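PDB 3C2G: beta-catenin homolog sys-1 from Caenorhabditis elegans, which acts as a beta-catenin-like transcription coregulator in the Wnt signaling asymmetry pathway, activating or repressing target genes through direct partners such as the TCF factor pop-1. Local coordinates for residues Asn49-Ile54 with Ile98-Gln103; Ile57-Leu62 with Arg116-Asn121; Phe88-Ile93 with Phe144-Met149. All coordinates share one frame; numbering follows the deposited sequence.

Overall arrangement
The three contacts lie in the N-terminal part of the armadillo domain, the centres of contacts 1 and 2 about 39 Å and that of contact 3 about 30 Å from the centre of the chain. Contacts 1 and 2 share helix 47-62, their centres about 14 Å apart. Contact 3 joins the next helix, 71-90, to helix 134-150; its centre is about 13 Å from that of contact 1 and about 17 Å from that of contact 2. Contacts 1 and 3 touch through Ile-54 CG2 and Phe-88 CZ (3.5 Å), whereas contacts 2 and 3 meet through Ile-119 and Phe-144. All join helices, contact 1 chiefly by polar bonds, the others by side-chain packing.

Contact 1: Asn49-Ile54 with Ile98-Gln103; sequences NCVQQI and IHQVVQ
Gln-52 and Gln-100 meet amide to amide, and this polar pair carries the contact between helix 47-62 and the short helix 98-103. The direct hydrogen bond runs from Gln-100 NE2 to Gln-52 OE1 at 2.8 Å. It is bent, with an N-H...O angle of 137°, and the donor sits above the carbonyl plane of Gln-52 instead of on a lone pair. The two amide planes are nonetheless only 23° apart. The torsions explain the meeting: Gln-100 reaches across as an extended chain, while Gln-52 is bent at its second torsion (chi2 54°), which brings its OE1 within reach of the incoming nitrogen. NE2 of Gln-100 also donates to the backbone oxygen of Pro-48, which gives this buried amide nitrogen two acceptors on helix 47-62. Gln-52 NE2 is held in turn by Asn-56 OD1 on the same helix, a bond that probably helps to fix the rotation of its amide.

Water 1 is placed to donate to Gln-52 OE1 (3.0 Å) and to Gln-100 O (2.9 Å), but it has more acceptors in reach than protons, so the two bonds need not both be made at once.

Van der Waals contact is limited to the amide nitrogen, Gln-100 NE2, against aliphatic carbons: Val-51 CG1 at 4.0 Å and Gln-52 CB at 3.5 Å.

Around this pair, Val-51 continues onto Phe-88 of helix 71-90 and onto Ile-94, while Met-104 packs on Gln-52. Helix 71-90 also receives Val-101 from helix 98-103, through Leu-85, and thus lies against both partners, in the side-by-side helix packing that builds the armadillo superhelix of a beta-catenin.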
ATOM      1  N   ASN A  49     -32.311   8.751  30.988  1.00 51.65           N
ATOM      2  CA  ASN A  49     -33.088   9.970  30.758  1.00 51.57           C
ATOM      3  C   ASN A  49     -32.461  11.244  31.316  1.00 50.19           C
ATOM      4  O   ASN A  49     -32.752  12.336  30.843  1.00 50.30           O
ATOM      5  CB  ASN A  49     -34.591   9.821  31.081  1.00 52.87           C
ATOM      6  CG  ASN A  49     -34.888   9.873  32.551  1.00 54.79           C
ATOM      7  OD1 ASN A  49     -34.718   8.886  33.260  1.00 60.13           O
ATOM      8  ND2 ASN A  49     -35.356  11.020  33.020  1.00 57.17           N
ATOM      9  N   CYS A  50     -31.572  11.097  32.293  1.00 49.36           N
ATOM     10  CA  CYS A  50     -30.746  12.212  32.758  1.00 47.56           C
ATOM     11  C   CYS A  50     -29.899  12.754  31.599  1.00 46.00           C
ATOM     12  O   CYS A  50     -29.880  13.954  31.337  1.00 45.54           O
ATOM     13  CB  CYS A  50     -29.863  11.759  33.922  1.00 48.19           C
ATOM     14  SG  CYS A  50     -28.650  12.987  34.511  1.00 51.27           S
ATOM     15  N   VAL A  51     -29.231  11.848  30.886  1.00 44.42           N
ATOM     16  CA  VAL A  51     -28.469  12.193  29.690  1.00 42.46           C
ATOM     17  C   VAL A  51     -29.369  12.746  28.577  1.00 41.56           C
ATOM     18  O   VAL A  51     -29.050  13.768  27.977  1.00 41.17           O
ATOM     19  CB  VAL A  51     -27.624  10.983  29.196  1.00 42.72           C
ATOM     20  CG1 VAL A  51     -27.003  11.251  27.823  1.00 42.17           C
ATOM     21  CG2 VAL A  51     -26.544  10.644  30.212  1.00 41.14           C
ATOM     22  N   GLN A  52     -30.495  12.088  28.314  1.00 40.86           N
ATOM     23  CA  GLN A  52     -31.433  12.576  27.298  1.00 40.46           C
ATOM     24  C   GLN A  52     -31.911  14.013  27.547  1.00 40.36           C
ATOM     25  O   GLN A  52     -32.000  14.814  26.604  1.00 40.30           O
ATOM     26  CB  GLN A  52     -32.632  11.637  27.148  1.00 40.20           C
ATOM     27  CG  GLN A  52     -33.337  11.754  25.797  1.00 40.32           C
ATOM     28  CD  GLN A  52     -32.380  11.567  24.602  1.00 41.16           C
ATOM     29  OE1 GLN A  52     -31.736  10.518  24.457  1.00 38.79           O
ATOM     30  NE2 GLN A  52     -32.294  12.589  23.746  1.00 37.05           N
ATOM     31  N   GLN A  53     -32.219  14.319  28.810  1.00 39.70           N
ATOM     32  CA  GLN A  53     -32.624  15.662  29.233  1.00 39.74           C
ATOM     33  C   GLN A  53     -31.560  16.694  28.878  1.00 38.33           C
ATOM     34  O   GLN A  53     -31.882  17.732  28.299  1.00 38.50           O
ATOM     35  CB  GLN A  53     -32.880  15.721  30.750  1.00 39.38           C
ATOM     36  CG  GLN A  53     -34.170  15.090  31.221  1.00 40.78           C
ATOM     37  CD  GLN A  53     -34.391  15.240  32.730  1.00 43.07           C
ATOM     38  OE1 GLN A  53     -33.558  14.822  33.549  1.00 46.23           O
ATOM     39  NE2 GLN A  53     -35.526  15.837  33.103  1.00 45.36           N
ATOM     40  N   ILE A  54     -30.305  16.412  29.241  1.00 37.09           N
ATOM     41  CA  ILE A  54     -29.187  17.302  28.919  1.00 36.27           C
ATOM     42  C   ILE A  54     -28.996  17.428  27.407  1.00 36.17           C
ATOM     43  O   ILE A  54     -28.825  18.537  26.887  1.00 36.86           O
ATOM     44  CB  ILE A  54     -27.860  16.828  29.541  1.00 36.35           C
ATOM     45  CG1 ILE A  54     -28.033  16.482  31.027  1.00 35.78           C
ATOM     46  CG2 ILE A  54     -26.752  17.860  29.299  1.00 34.86           C
ATOM     47  CD1 ILE A  54     -27.627  17.556  31.985  1.00 35.15           C
ATOM     48  N   ILE A  98     -23.531   6.320  25.165  1.00 43.98           N
ATOM     49  CA  ILE A  98     -22.993   7.031  24.005  1.00 42.85           C
ATOM     50  C   ILE A  98     -23.838   6.907  22.739  1.00 41.97           C
ATOM     51  O   ILE A  98     -23.793   7.789  21.875  1.00 41.45           O
ATOM     52  CB  ILE A  98     -21.500   6.656  23.751  1.00 43.35           C
ATOM     53  CG1 ILE A  98     -20.804   7.714  22.880  1.00 44.07           C
ATOM     54  CG2 ILE A  98     -21.345   5.229  23.212  1.00 42.52           C
ATOM     55  CD1 ILE A  98     -20.308   8.919  23.661  1.00 43.24           C
ATOM     56  N   HIS A  99     -24.633   5.844  22.645  1.00 41.21           N
ATOM     57  CA  HIS A  99     -25.565   5.693  21.525  1.00 41.37           C
ATOM     58  C   HIS A  99     -26.606   6.808  21.478  1.00 40.92           C
ATOM     59  O   HIS A  99     -27.113   7.147  20.403  1.00 41.24           O
ATOM     60  CB  HIS A  99     -26.236   4.313  21.522  1.00 41.81           C
ATOM     61  CG  HIS A  99     -26.920   3.971  22.803  1.00 45.11           C
ATOM     62  ND1 HIS A  99     -28.292   3.984  22.939  1.00 47.72           N
ATOM     63  CD2 HIS A  99     -26.423   3.620  24.013  1.00 47.12           C
ATOM     64  CE1 HIS A  99     -28.611   3.659  24.179  1.00 47.50           C
ATOM     65  NE2 HIS A  99     -27.495   3.437  24.852  1.00 48.06           N
ATOM     66  N   GLN A 100     -26.907   7.395  22.636  1.00 40.51           N
ATOM     67  CA  GLN A 100     -27.828   8.536  22.699  1.00 40.10           C
ATOM     68  C   GLN A 100     -27.200   9.764  22.065  1.00 39.51           C
ATOM     69  O   GLN A 100     -27.889  10.519  21.362  1.00 39.68           O
ATOM     70  CB  GLN A 100     -28.272   8.835  24.134  1.00 40.17           C
ATOM     71  CG  GLN A 100     -29.181   7.768  24.751  1.00 40.84           C
ATOM     72  CD  GLN A 100     -29.600   8.090  26.171  1.00 40.68           C
ATOM     73  OE1 GLN A 100     -29.428   7.279  27.078  1.00 42.48           O
ATOM     74  NE2 GLN A 100     -30.153   9.280  26.373  1.00 42.85           N
ATOM     75  N   VAL A 101     -25.901   9.957  22.310  1.00 38.55           N
ATOM     76  CA  VAL A 101     -25.124  10.994  21.619  1.00 38.49           C
ATOM     77  C   VAL A 101     -25.196  10.805  20.098  1.00 38.63           C
ATOM     78  O   VAL A 101     -25.546  11.732  19.369  1.00 38.36           O
ATOM     79  CB  VAL A 101     -23.650  11.040  22.096  1.00 38.80           C
ATOM     80  CG1 VAL A 101     -22.849  12.080  21.317  1.00 37.62           C
ATOM     81  CG2 VAL A 101     -23.583  11.352  23.585  1.00 38.59           C
ATOM     82  N   VAL A 102     -24.901   9.595  19.633  1.00 39.18           N
ATOM     83  CA  VAL A 102     -24.947   9.274  18.207  1.00 39.87           C
ATOM     84  C   VAL A 102     -26.341   9.501  17.617  1.00 41.67           C
ATOM     85  O   VAL A 102     -26.466  10.021  16.501  1.00 40.92           O
ATOM     86  CB  VAL A 102     -24.484   7.817  17.937  1.00 39.81           C
ATOM     87  CG1 VAL A 102     -24.607   7.451  16.447  1.00 38.92           C
ATOM     88  CG2 VAL A 102     -23.052   7.606  18.431  1.00 38.52           C
ATOM     89  N   GLN A 103     -27.384   9.125  18.369  1.00 43.64           N
ATOM     90  CA  GLN A 103     -28.766   9.247  17.888  1.00 45.98           C
ATOM     91  C   GLN A 103     -29.188  10.691  17.650  1.00 45.84           C
ATOM     92  O   GLN A 103     -30.083  10.938  16.846  1.00 45.57           O
ATOM     93  CB  GLN A 103     -29.758   8.563  18.834  1.00 46.24           C
ATOM     94  CG  GLN A 103     -29.773   7.031  18.744  1.00 49.15           C
ATOM     95  CD  GLN A 103     -30.511   6.364  19.913  1.00 49.25           C
ATOM     96  OE1 GLN A 103     -30.946   7.032  20.859  1.00 53.43           O
ATOM     97  NE2 GLN A 103     -30.643   5.037  19.853  1.00 52.93           N
TER
HETATM   98  O   HOH W   1     -30.718  10.088  21.621  1.00 45.46           O

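Contact 2: Ile57-Leu62 with Arg116-Asn121; sequences IIYDGL and RELICN
Leu-118 CD1 fits between Tyr-59 and Leu-62, and the close packing of this contact is concentrated on that one methyl. It lies 3.9 Å from Tyr-59 CE1 and 3.9 Å from Leu-62 CB. Against the tyrosine it comes to the ring edge, near the ring plane, and the two side chains cross at about a right angle. Tyr-59 is swung to this place by its first torsion, with CG anti to the backbone N (chi1 -177°), and its hydroxyl is hydrogen-bonded to the backbone oxygen of Gln-113, which restrains the ring from its far end. The other methyl of the leucine, CD2, lies 4.0 Å from Leu-62 O.

The second meeting is slacker: Leu-62 CD1 and Ile-119 CD1 are 4.5 Å apart, at the limit of contact. The Tyr-59/Leu-118 side is the one nearer solvent, both residues being partly exposed; Leu-62, buried, takes part in both the close contact and the looser one with buried Ile-119.

The axes of segments 57-62 and 116-121 approach to 10.5 Å and cross at 65°, an apolar helix-helix packing of the kind that forms the core of an armadillo domain. Helix 71-90 packs on both, with Trp-78 on Leu-62 and Leu-82 on Ile-119, and helix 134-150 meets Ile-119 through Val-140 and Phe-144.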
ATOM      1  N   ILE A  57     -31.463  19.638  25.888  1.00 35.18           N
ATOM      2  CA  ILE A  57     -31.167  21.047  26.148  1.00 35.60           C
ATOM      3  C   ILE A  57     -30.021  21.559  25.261  1.00 35.21           C
ATOM      4  O   ILE A  57     -30.108  22.654  24.678  1.00 34.70           O
ATOM      5  CB  ILE A  57     -30.882  21.331  27.656  1.00 35.75           C
ATOM      6  CG1 ILE A  57     -32.162  21.157  28.484  1.00 35.99           C
ATOM      7  CG2 ILE A  57     -30.357  22.744  27.845  1.00 34.46           C
ATOM      8  CD1 ILE A  57     -31.952  21.259  29.997  1.00 36.56           C
ATOM      9  N   ILE A  58     -28.946  20.780  25.165  1.00 34.02           N
ATOM     10  CA  ILE A  58     -27.862  21.118  24.245  1.00 32.88           C
ATOM     11  C   ILE A  58     -28.424  21.439  22.855  1.00 33.05           C
ATOM     12  O   ILE A  58     -28.169  22.524  22.293  1.00 32.65           O
ATOM     13  CB  ILE A  58     -26.794  20.008  24.190  1.00 32.74           C
ATOM     14  CG1 ILE A  58     -25.996  20.001  25.499  1.00 30.41           C
ATOM     15  CG2 ILE A  58     -25.885  20.217  22.985  1.00 31.59           C
ATOM     16  CD1 ILE A  58     -25.203  18.763  25.729  1.00 31.51           C
ATOM     17  N   TYR A  59     -29.228  20.519  22.332  1.00 33.09           N
ATOM     18  CA  TYR A  59     -29.862  20.700  21.028  1.00 34.32           C
ATOM     19  C   TYR A  59     -30.697  21.984  20.970  1.00 35.58           C
ATOM     20  O   TYR A  59     -30.507  22.823  20.085  1.00 35.62           O
ATOM     21  CB  TYR A  59     -30.712  19.476  20.703  1.00 34.26           C
ATOM     22  CG  TYR A  59     -31.385  19.481  19.348  1.00 36.09           C
ATOM     23  CD1 TYR A  59     -30.889  20.256  18.299  1.00 35.07           C
ATOM     24  CD2 TYR A  59     -32.506  18.679  19.106  1.00 35.80           C
ATOM     25  CE1 TYR A  59     -31.498  20.254  17.067  1.00 35.94           C
ATOM     26  CE2 TYR A  59     -33.110  18.654  17.865  1.00 35.65           C
ATOM     27  CZ  TYR A  59     -32.602  19.445  16.849  1.00 36.70           C
ATOM     28  OH  TYR A  59     -33.201  19.456  15.608  1.00 37.25           O
ATOM     29  N   ASP A  60     -31.601  22.148  21.931  1.00 36.53           N
ATOM     30  CA  ASP A  60     -32.438  23.339  21.981  1.00 37.73           C
ATOM     31  C   ASP A  60     -31.651  24.656  22.051  1.00 37.95           C
ATOM     32  O   ASP A  60     -32.000  25.625  21.376  1.00 38.40           O
ATOM     33  CB  ASP A  60     -33.439  23.258  23.138  1.00 38.35           C
ATOM     34  CG  ASP A  60     -34.413  24.403  23.115  1.00 40.23           C
ATOM     35  OD1 ASP A  60     -35.346  24.355  22.276  1.00 41.83           O
ATOM     36  OD2 ASP A  60     -34.212  25.365  23.899  1.00 40.02           O
ATOM     37  N   GLY A  61     -30.599  24.689  22.863  1.00 38.63           N
ATOM     38  CA  GLY A  61     -29.748  25.880  22.992  1.00 40.75           C
ATOM     39  C   GLY A  61     -29.034  26.312  21.709  1.00 42.13           C
ATOM     40  O   GLY A  61     -28.768  27.495  21.505  1.00 42.01           O
ATOM     41  N   LEU A  62     -28.742  25.352  20.835  1.00 43.32           N
ATOM     42  CA  LEU A  62     -28.059  25.645  19.579  1.00 44.30           C
ATOM     43  C   LEU A  62     -28.986  26.225  18.522  1.00 45.71           C
ATOM     44  O   LEU A  62     -28.524  26.843  17.578  1.00 45.50           O
ATOM     45  CB  LEU A  62     -27.325  24.405  19.051  1.00 43.55           C
ATOM     46  CG  LEU A  62     -26.224  23.876  19.979  1.00 43.28           C
ATOM     47  CD1 LEU A  62     -25.691  22.529  19.528  1.00 41.44           C
ATOM     48  CD2 LEU A  62     -25.093  24.875  20.111  1.00 42.78           C
ATOM     49  N   ARG A 116     -27.449  17.773  13.255  1.00 39.18           N
ATOM     50  CA  ARG A 116     -26.251  17.592  12.441  1.00 38.85           C
ATOM     51  C   ARG A 116     -25.893  18.844  11.630  1.00 38.72           C
ATOM     52  O   ARG A 116     -24.724  19.154  11.463  1.00 37.53           O
ATOM     53  CB  ARG A 116     -26.367  16.355  11.545  1.00 38.45           C
ATOM     54  CG  ARG A 116     -27.415  16.432  10.434  1.00 37.41           C
ATOM     55  CD  ARG A 116     -27.403  15.144   9.637  1.00 35.99           C
ATOM     56  NE  ARG A 116     -28.206  15.220   8.419  1.00 38.15           N
ATOM     57  CZ  ARG A 116     -28.383  14.211   7.563  1.00 36.76           C
ATOM     58  NH1 ARG A 116     -27.817  13.029   7.775  1.00 34.77           N
ATOM     59  NH2 ARG A 116     -29.130  14.390   6.489  1.00 34.93           N
ATOM     60  N   GLU A 117     -26.906  19.574  11.170  1.00 39.47           N
ATOM     61  CA  GLU A 117     -26.686  20.777  10.360  1.00 40.27           C
ATOM     62  C   GLU A 117     -26.257  21.950  11.227  1.00 40.09           C
ATOM     63  O   GLU A 117     -25.383  22.722  10.847  1.00 40.49           O
ATOM     64  CB  GLU A 117     -27.915  21.119   9.497  1.00 40.47           C
ATOM     65  CG  GLU A 117     -28.333  19.964   8.564  1.00 43.51           C
ATOM     66  CD  GLU A 117     -29.009  20.412   7.266  1.00 48.09           C
ATOM     67  OE1 GLU A 117     -29.622  19.548   6.592  1.00 50.18           O
ATOM     68  OE2 GLU A 117     -28.935  21.612   6.909  1.00 48.92           O
ATOM     69  N   LEU A 118     -26.852  22.076  12.404  1.00 40.41           N
ATOM     70  CA  LEU A 118     -26.384  23.075  13.353  1.00 40.97           C
ATOM     71  C   LEU A 118     -24.911  22.829  13.706  1.00 40.86           C
ATOM     72  O   LEU A 118     -24.112  23.767  13.708  1.00 40.85           O
ATOM     73  CB  LEU A 118     -27.242  23.082  14.628  1.00 40.78           C
ATOM     74  CG  LEU A 118     -28.708  23.514  14.547  1.00 41.49           C
ATOM     75  CD1 LEU A 118     -29.367  23.319  15.903  1.00 41.83           C
ATOM     76  CD2 LEU A 118     -28.878  24.960  14.080  1.00 40.98           C
ATOM     77  N   ILE A 119     -24.573  21.573  14.003  1.00 40.79           N
ATOM     78  CA  ILE A 119     -23.216  21.184  14.385  1.00 41.90           C
ATOM     79  C   ILE A 119     -22.252  21.464  13.239  1.00 42.97           C
ATOM     80  O   ILE A 119     -21.299  22.226  13.386  1.00 43.30           O
ATOM     81  CB  ILE A 119     -23.141  19.687  14.803  1.00 41.37           C
ATOM     82  CG1 ILE A 119     -23.692  19.492  16.220  1.00 41.60           C
ATOM     83  CG2 ILE A 119     -21.714  19.138  14.687  1.00 40.81           C
ATOM     84  CD1 ILE A 119     -22.781  19.945  17.330  1.00 43.85           C
ATOM     85  N   CYS A 120     -22.532  20.864  12.093  1.00 44.32           N
ATOM     86  CA  CYS A 120     -21.703  21.030  10.930  1.00 44.54           C
ATOM     87  C   CYS A 120     -21.540  22.512  10.556  1.00 44.03           C
ATOM     88  O   CYS A 120     -20.501  22.916  10.029  1.00 44.24           O
ATOM     89  CB  CYS A 120     -22.256  20.190   9.781  1.00 45.01           C
ATOM     90  SG  CYS A 120     -22.248  21.009   8.199  1.00 47.74           S
ATOM     91  N   ASN A 121     -22.544  23.324  10.861  1.00 43.01           N
ATOM     92  CA  ASN A 121     -22.425  24.759  10.647  1.00 42.53           C
ATOM     93  C   ASN A 121     -21.375  25.444  11.518  1.00 41.45           C
ATOM     94  O   ASN A 121     -20.773  26.424  11.106  1.00 40.79           O
ATOM     95  CB  ASN A 121     -23.757  25.463  10.819  1.00 42.70           C
ATOM     96  CG  ASN A 121     -23.852  26.698   9.962  1.00 46.60           C
ATOM     97  OD1 ASN A 121     -23.486  27.806  10.383  1.00 48.43           O
ATOM     98  ND2 ASN A 121     -24.295  26.510   8.719  1.00 50.53           N
TER

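Contact 3: Phe88-Ile93 with Phe144-Met149; sequences FTFLPI and FNCIIM
Thr-89 faces Cys-146 and Ile-147, and its two branches divide the contact between them. The backbones come near here, with 6.0 Å from Thr-89 CA to Cys-146 CA, where the weakly bonded helical segment around residues 88-90 approaches helix 134-150.

The polar branch is bonded within its own helix. A chi1 of 59° turns OG1 back over that helix, where it bonds to the backbone oxygen of Arg-86. While so bonded, Thr-89 OG1 also lies 3.4 Å from Cys-146 CB.

The apolar contacts flank that point. Thr-89 CG2 packs on Ile-147 CG1 at 3.7 Å, the two side chains crossing at about a right angle, and Ile-147 CD1 stands slightly farther from the same methyl. At the more exposed margin, Phe-90 CD2 comes within 4.5 Å of Cys-146 SG; the sulfur approaches the ring obliquely. An alanine in place of Thr-89 would keep only the CB beside Cys-146, and is likely to open a gap against Ile-147 CG1 and leave the Arg-86 carbonyl without its hydroxyl donor.

The contact links the 88-90 region to helix 134-150, one of the interhelical joints from which the armadillo superhelix is assembled. Val-101 of helix 98-103 touches both Thr-89 and Ile-147, so that helix borders both partners. Ile-147 also touches Phe-160 of helix 154-164, while helix 189-198 packs against helix 134-150 through Ile-192, which meets Asn-145 and Ile-148.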
ATOM      1  N   PHE A  88     -19.471  14.509  27.435  1.00 44.90           N
ATOM      2  CA  PHE A  88     -20.267  13.303  27.201  1.00 46.70           C
ATOM      3  C   PHE A  88     -19.589  12.287  26.287  1.00 47.14           C
ATOM      4  O   PHE A  88     -19.937  11.110  26.298  1.00 47.61           O
ATOM      5  CB  PHE A  88     -21.614  13.671  26.573  1.00 47.19           C
ATOM      6  CG  PHE A  88     -22.637  14.157  27.552  1.00 49.03           C
ATOM      7  CD1 PHE A  88     -22.271  14.565  28.834  1.00 49.01           C
ATOM      8  CD2 PHE A  88     -23.979  14.230  27.180  1.00 51.02           C
ATOM      9  CE1 PHE A  88     -23.221  15.015  29.731  1.00 50.44           C
ATOM     10  CE2 PHE A  88     -24.948  14.686  28.077  1.00 51.15           C
ATOM     11  CZ  PHE A  88     -24.567  15.078  29.356  1.00 50.44           C
ATOM     12  N   THR A  89     -18.637  12.739  25.482  1.00 47.66           N
ATOM     13  CA  THR A  89     -18.013  11.854  24.504  1.00 48.06           C
ATOM     14  C   THR A  89     -16.743  11.167  25.018  1.00 48.87           C
ATOM     15  O   THR A  89     -16.254  10.225  24.389  1.00 49.45           O
ATOM     16  CB  THR A  89     -17.740  12.570  23.163  1.00 47.76           C
ATOM     17  OG1 THR A  89     -16.891  13.697  23.387  1.00 47.63           O
ATOM     18  CG2 THR A  89     -19.044  13.036  22.528  1.00 46.62           C
ATOM     19  N   PHE A  90     -16.213  11.617  26.154  1.00 48.86           N
ATOM     20  CA  PHE A  90     -15.053  10.940  26.738  1.00 49.03           C
ATOM     21  C   PHE A  90     -15.217  10.488  28.185  1.00 49.55           C
ATOM     22  O   PHE A  90     -14.453   9.644  28.648  1.00 49.87           O
ATOM     23  CB  PHE A  90     -13.758  11.753  26.560  1.00 48.58           C
ATOM     24  CG  PHE A  90     -13.686  13.003  27.392  1.00 47.24           C
ATOM     25  CD1 PHE A  90     -13.374  12.943  28.748  1.00 46.66           C
ATOM     26  CD2 PHE A  90     -13.886  14.247  26.808  1.00 46.58           C
ATOM     27  CE1 PHE A  90     -13.294  14.102  29.517  1.00 46.27           C
ATOM     28  CE2 PHE A  90     -13.801  15.411  27.566  1.00 47.31           C
ATOM     29  CZ  PHE A  90     -13.506  15.336  28.929  1.00 47.14           C
ATOM     30  N   LEU A  91     -16.189  11.048  28.898  1.00 49.87           N
ATOM     31  CA  LEU A  91     -16.407  10.677  30.295  1.00 50.81           C
ATOM     32  C   LEU A  91     -16.764   9.187  30.415  1.00 51.14           C
ATOM     33  O   LEU A  91     -17.698   8.719  29.756  1.00 51.53           O
ATOM     34  CB  LEU A  91     -17.497  11.549  30.914  1.00 50.33           C
ATOM     35  CG  LEU A  91     -17.173  12.350  32.177  1.00 51.07           C
ATOM     36  CD1 LEU A  91     -15.857  13.120  32.069  1.00 50.46           C
ATOM     37  CD2 LEU A  91     -18.314  13.324  32.451  1.00 51.69           C
ATOM     38  N   PRO A  92     -16.005   8.433  31.241  1.00 51.20           N
ATOM     39  CA  PRO A  92     -16.233   6.992  31.383  1.00 51.23           C
ATOM     40  C   PRO A  92     -17.656   6.658  31.827  1.00 50.98           C
ATOM     41  O   PRO A  92     -18.274   5.755  31.257  1.00 51.43           O
ATOM     42  CB  PRO A  92     -15.220   6.574  32.456  1.00 50.90           C
ATOM     43  CG  PRO A  92     -14.166   7.611  32.388  1.00 51.40           C
ATOM     44  CD  PRO A  92     -14.881   8.888  32.076  1.00 51.32           C
ATOM     45  N   ILE A  93     -18.169   7.397  32.808  1.00 50.14           N
ATOM     46  CA  ILE A  93     -19.505   7.158  33.357  1.00 50.44           C
ATOM     47  C   ILE A  93     -20.630   7.360  32.326  1.00 50.41           C
ATOM     48  O   ILE A  93     -21.730   6.827  32.480  1.00 50.21           O
ATOM     49  CB  ILE A  93     -19.751   8.030  34.621  1.00 50.78           C
ATOM     50  CG1 ILE A  93     -20.860   7.424  35.498  1.00 51.00           C
ATOM     51  CG2 ILE A  93     -20.022   9.498  34.245  1.00 50.75           C
ATOM     52  CD1 ILE A  93     -20.878   7.952  36.921  1.00 50.89           C
ATOM     53  N   PHE A 144     -16.092  15.418  17.247  1.00 34.19           N
ATOM     54  CA  PHE A 144     -15.951  14.467  16.148  1.00 34.77           C
ATOM     55  C   PHE A 144     -14.788  13.522  16.391  1.00 35.93           C
ATOM     56  O   PHE A 144     -14.934  12.315  16.281  1.00 35.75           O
ATOM     57  CB  PHE A 144     -15.729  15.197  14.841  1.00 33.91           C
ATOM     58  CG  PHE A 144     -16.981  15.668  14.193  1.00 33.41           C
ATOM     59  CD1 PHE A 144     -17.914  14.763  13.725  1.00 33.83           C
ATOM     60  CD2 PHE A 144     -17.217  17.022  14.016  1.00 33.30           C
ATOM     61  CE1 PHE A 144     -19.088  15.203  13.108  1.00 35.42           C
ATOM     62  CE2 PHE A 144     -18.387  17.471  13.389  1.00 35.29           C
ATOM     63  CZ  PHE A 144     -19.322  16.555  12.936  1.00 33.77           C
ATOM     64  N   ASN A 145     -13.640  14.084  16.749  1.00 37.87           N
ATOM     65  CA  ASN A 145     -12.472  13.291  17.077  1.00 39.90           C
ATOM     66  C   ASN A 145     -12.741  12.295  18.192  1.00 40.58           C
ATOM     67  O   ASN A 145     -12.382  11.142  18.071  1.00 41.14           O
ATOM     68  CB  ASN A 145     -11.273  14.179  17.423  1.00 40.51           C
ATOM     69  CG  ASN A 145      -9.997  13.377  17.622  1.00 43.21           C
ATOM     70  OD1 ASN A 145      -9.471  12.780  16.684  1.00 45.89           O
ATOM     71  ND2 ASN A 145      -9.507  13.342  18.854  1.00 46.26           N
ATOM     72  N   CYS A 146     -13.390  12.731  19.266  1.00 42.12           N
ATOM     73  CA  CYS A 146     -13.691  11.840  20.389  1.00 42.75           C
ATOM     74  C   CYS A 146     -14.633  10.694  20.050  1.00 42.16           C
ATOM     75  O   CYS A 146     -14.407   9.569  20.482  1.00 41.57           O
ATOM     76  CB  CYS A 146     -14.278  12.619  21.547  1.00 43.50           C
ATOM     77  SG  CYS A 146     -13.060  13.489  22.489  1.00 49.49           S
ATOM     78  N   ILE A 147     -15.692  10.977  19.293  1.00 41.94           N
ATOM     79  CA  ILE A 147     -16.624   9.922  18.888  1.00 42.13           C
ATOM     80  C   ILE A 147     -15.961   8.934  17.924  1.00 43.02           C
ATOM     81  O   ILE A 147     -16.107   7.721  18.077  1.00 42.67           O
ATOM     82  CB  ILE A 147     -17.917  10.477  18.255  1.00 41.82           C
ATOM     83  CG1 ILE A 147     -18.662  11.378  19.244  1.00 40.98           C
ATOM     84  CG2 ILE A 147     -18.833   9.339  17.823  1.00 41.00           C
ATOM     85  CD1 ILE A 147     -19.768  12.186  18.601  1.00 39.37           C
ATOM     86  N   ILE A 148     -15.224   9.457  16.945  1.00 44.27           N
ATOM     87  CA  ILE A 148     -14.590   8.611  15.938  1.00 45.02           C
ATOM     88  C   ILE A 148     -13.462   7.764  16.525  1.00 47.27           C
ATOM     89  O   ILE A 148     -13.314   6.604  16.170  1.00 47.40           O
ATOM     90  CB  ILE A 148     -14.113   9.415  14.708  1.00 44.01           C
ATOM     91  CG1 ILE A 148     -15.324   9.938  13.941  1.00 40.12           C
ATOM     92  CG2 ILE A 148     -13.247   8.542  13.798  1.00 42.88           C
ATOM     93  CD1 ILE A 148     -15.013  11.026  12.950  1.00 37.70           C
HETATM   94  N   MSE A 149     -12.685   8.333  17.435  1.00 50.01           N
HETATM   95  CA  MSE A 149     -11.623   7.570  18.066  1.00 53.26           C
HETATM   96  C   MSE A 149     -12.177   6.718  19.196  1.00 53.62           C
HETATM   97  O   MSE A 149     -11.573   5.723  19.577  1.00 54.21           O
HETATM   98  CB  MSE A 149     -10.506   8.484  18.583  1.00 55.04           C
HETATM   99  CG  MSE A 149      -9.753   9.288  17.499  1.00 62.96           C
HETATM  100 SE   MSE A 149      -9.245   8.290  15.864  1.00 82.82          SE
HETATM  101  CE  MSE A 149      -8.191   6.828  16.664  1.00 76.60           C
TER